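Local coordinates for protein CBIX (Paracoccus pantotrophus, PDB 4CCS) that probably inserts ferrous iron into sirohydrochlorin, acting as the terminal chelatase of siroheme biosynthesis in denitrifying bacteria, at residues 120-124 with 167-172. Numbering follows the deposited sequence.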
ATOM      1  N   THR A 120      -9.714  21.199   6.378  1.00 26.80           N
ATOM      2  CA  THR A 120      -9.511  20.444   5.135  1.00 26.06           C
ATOM      3  C   THR A 120     -10.290  19.125   5.178  1.00 28.19           C
ATOM      4  O   THR A 120     -10.272  18.428   6.191  1.00 28.52           O
ATOM      5  CB  THR A 120      -7.996  20.241   4.864  1.00 31.27           C
ATOM      6  OG1 THR A 120      -7.344  21.510   4.872  1.00 28.76           O
ATOM      7  CG2 THR A 120      -7.713  19.564   3.515  1.00 30.53           C
ATOM      8  N   ARG A 121     -10.945  18.783   4.057  1.00 22.65           N
ATOM      9  CA  ARG A 121     -11.719  17.559   3.890  1.00 21.67           C
ATOM     10  C   ARG A 121     -10.768  16.482   3.334  1.00 23.49           C
ATOM     11  O   ARG A 121     -10.017  16.760   2.395  1.00 22.32           O
ATOM     12  CB  ARG A 121     -12.888  17.848   2.924  1.00 22.52           C
ATOM     13  CG  ARG A 121     -13.783  16.685   2.575  1.00 35.97           C
ATOM     14  CD  ARG A 121     -14.642  16.215   3.740  1.00 50.44           C
ATOM     15  NE  ARG A 121     -15.789  15.423   3.292  1.00 52.71           N
ATOM     16  CZ  ARG A 121     -15.716  14.152   2.910  1.00 60.90           C
ATOM     17  NH1 ARG A 121     -14.543  13.522   2.890  1.00 32.70           N
ATOM     18  NH2 ARG A 121     -16.805  13.514   2.500  1.00 48.54           N
ATOM     19  N   LEU A 122     -10.819  15.261   3.899  1.00 18.62           N
ATOM     20  CA  LEU A 122      -9.942  14.168   3.477  1.00 18.19           C
ATOM     21  C   LEU A 122     -10.648  13.042   2.761  1.00 19.99           C
ATOM     22  O   LEU A 122     -11.728  12.629   3.174  1.00 20.25           O
ATOM     23  CB  LEU A 122      -9.148  13.609   4.674  1.00 18.18           C
ATOM     24  CG  LEU A 122      -8.330  14.642   5.458  1.00 21.72           C
ATOM     25  CD1 LEU A 122      -7.606  13.981   6.608  1.00 21.48           C
ATOM     26  CD2 LEU A 122      -7.358  15.399   4.541  1.00 22.45           C
ATOM     27  N   LEU A 123     -10.027  12.540   1.682  1.00 16.27           N
ATOM     28  CA  LEU A 123     -10.539  11.402   0.919  1.00 15.87           C
ATOM     29  C   LEU A 123      -9.453  10.329   0.768  1.00 18.91           C
ATOM     30  O   LEU A 123      -8.404  10.573   0.167  1.00 19.09           O
ATOM     31  CB  LEU A 123     -11.084  11.836  -0.450  1.00 16.14           C
ATOM     32  CG  LEU A 123     -11.686  10.738  -1.337  1.00 19.98           C
ATOM     33  CD1 LEU A 123     -13.005  10.184  -0.746  1.00 20.90           C
ATOM     34  CD2 LEU A 123     -11.910  11.270  -2.737  1.00 21.89           C
ATOM     35  N   VAL A 124      -9.716   9.152   1.323  1.00 14.87           N
ATOM     36  CA  VAL A 124      -8.798   8.020   1.234  1.00 14.49           C
ATOM     37  C   VAL A 124      -9.314   7.203   0.038  1.00 18.90           C
ATOM     38  O   VAL A 124     -10.440   6.690   0.088  1.00 18.48           O
ATOM     39  CB  VAL A 124      -8.770   7.195   2.551  1.00 16.39           C
ATOM     40  CG1 VAL A 124      -7.987   5.892   2.377  1.00 16.34           C
ATOM     41  CG2 VAL A 124      -8.214   8.024   3.713  1.00 15.82           C
ATOM     42  N   ALA A 167     -17.859   9.253  -4.238  1.00 18.30           N
ATOM     43  CA  ALA A 167     -17.245   9.699  -2.981  1.00 18.28           C
ATOM     44  C   ALA A 167     -16.485  11.019  -3.100  1.00 21.54           C
ATOM     45  O   ALA A 167     -16.478  11.805  -2.143  1.00 20.05           O
ATOM     46  CB  ALA A 167     -16.329   8.611  -2.434  1.00 19.29           C
ATOM     47  N   ALA A 168     -15.870  11.274  -4.272  1.00 18.21           N
ATOM     48  CA  ALA A 168     -15.129  12.512  -4.513  1.00 18.38           C
ATOM     49  C   ALA A 168     -16.007  13.650  -5.033  1.00 23.00           C
ATOM     50  O   ALA A 168     -15.513  14.759  -5.183  1.00 23.04           O
ATOM     51  CB  ALA A 168     -13.986  12.254  -5.491  1.00 18.64           C
ATOM     52  N   ARG A 169     -17.285  13.388  -5.323  1.00 20.20           N
ATOM     53  CA  ARG A 169     -18.199  14.406  -5.857  1.00 21.03           C
ATOM     54  C   ARG A 169     -18.711  15.342  -4.738  1.00 26.62           C
ATOM     55  O   ARG A 169     -18.822  14.922  -3.590  1.00 26.19           O
ATOM     56  CB  ARG A 169     -19.362  13.733  -6.635  1.00 21.53           C
ATOM     57  CG  ARG A 169     -20.203  14.704  -7.482  1.00 29.84           C
ATOM     58  CD  ARG A 169     -21.194  13.994  -8.381  1.00 39.71           C
ATOM     59  NE  ARG A 169     -20.554  13.505  -9.604  1.00 55.79           N
ATOM     60  CZ  ARG A 169     -20.395  12.220  -9.906  1.00 72.28           C
ATOM     61  NH1 ARG A 169     -20.851  11.276  -9.090  1.00 63.85           N
ATOM     62  NH2 ARG A 169     -19.794  11.868 -11.034  1.00 54.82           N
ATOM     63  N   ASP A 170     -18.962  16.619  -5.076  1.00 26.13           N
ATOM     64  CA  ASP A 170     -19.484  17.661  -4.177  1.00 27.06           C
ATOM     65  C   ASP A 170     -18.608  17.915  -2.922  1.00 30.89           C
ATOM     66  O   ASP A 170     -19.129  18.240  -1.851  1.00 30.08           O
ATOM     67  CB  ASP A 170     -20.958  17.373  -3.797  1.00 29.46           C
ATOM     68  CG  ASP A 170     -21.859  17.234  -5.003  1.00 37.46           C
ATOM     69  OD1 ASP A 170     -21.809  18.117  -5.884  1.00 36.78           O
ATOM     70  OD2 ASP A 170     -22.583  16.218  -5.089  1.00 47.33           O
ATOM     71  N   LEU A 171     -17.277  17.819  -3.073  1.00 26.66           N
ATOM     72  CA  LEU A 171     -16.350  18.136  -1.987  1.00 26.25           C
ATOM     73  C   LEU A 171     -15.841  19.561  -2.231  1.00 31.00           C
ATOM     74  O   LEU A 171     -15.898  20.012  -3.378  1.00 31.13           O
ATOM     75  CB  LEU A 171     -15.171  17.136  -1.911  1.00 25.80           C
ATOM     76  CG  LEU A 171     -15.517  15.674  -1.570  1.00 29.90           C
ATOM     77  CD1 LEU A 171     -14.255  14.817  -1.496  1.00 30.05           C
ATOM     78  CD2 LEU A 171     -16.255  15.567  -0.249  1.00 32.71           C
ATOM     79  N   PRO A 172     -15.354  20.280  -1.186  1.00 27.71           N
ATOM     80  CA  PRO A 172     -14.858  21.644  -1.411  1.00 27.66           C
ATOM     81  C   PRO A 172     -13.483  21.669  -2.086  1.00 30.85           C
ATOM     82  O   PRO A 172     -12.864  20.623  -2.301  1.00 30.16           O
ATOM     83  CB  PRO A 172     -14.795  22.233   0.004  1.00 29.53           C
ATOM     84  CG  PRO A 172     -14.681  21.065   0.898  1.00 33.23           C
ATOM     85  CD  PRO A 172     -15.512  20.008   0.257  1.00 28.62           C
TER
HETATM   86  O   HOH W   1     -16.953  10.992   0.380  1.00 26.40           O
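Arg-121 and Leu-123, on strand 121-126, face segment 167-172, the last residue of helix 164-167 and the loop after it, and the backbones stay well apart: CA of Arg-121 lies 7.4 Å from CA of Pro-172, and CA of Leu-123 lies 7.2 Å from CA of Ala-168. Side chains and one water bridge that gap. Leu-171 crosses Arg-121 at about a right angle and sets its CD2 methyl over one guanidinium face, 3.3 Å above the plane but displaced from its centre, and 3.5 Å from Arg-121 CZ. Strand 121-126 runs parallel between 152-157 and 175-179, and the loop belongs to the crossover feeding 175-179, an arrangement consistent with the alpha/beta architecture of class II chelatases. A bend at chi2 (69°) tips the guanidinium forward along the strand, toward the Leu-123 end, and its NH1 is hydrogen-bonded to Thr-154 OG1 on strand 152-157. A water accepts from Arg-121 NH2 at 3.3 Å and donates to Ala-167 O at 2.7 Å, tying the guanidinium to the end of the helix. With CG anti to the backbone N (chi1 -178°), Leu-123 places its two methyls against different alanines: CD2 meets Ala-168 CB at 3.6 Å, while CD1 approaches Ala-167 CB at 4.0 Å.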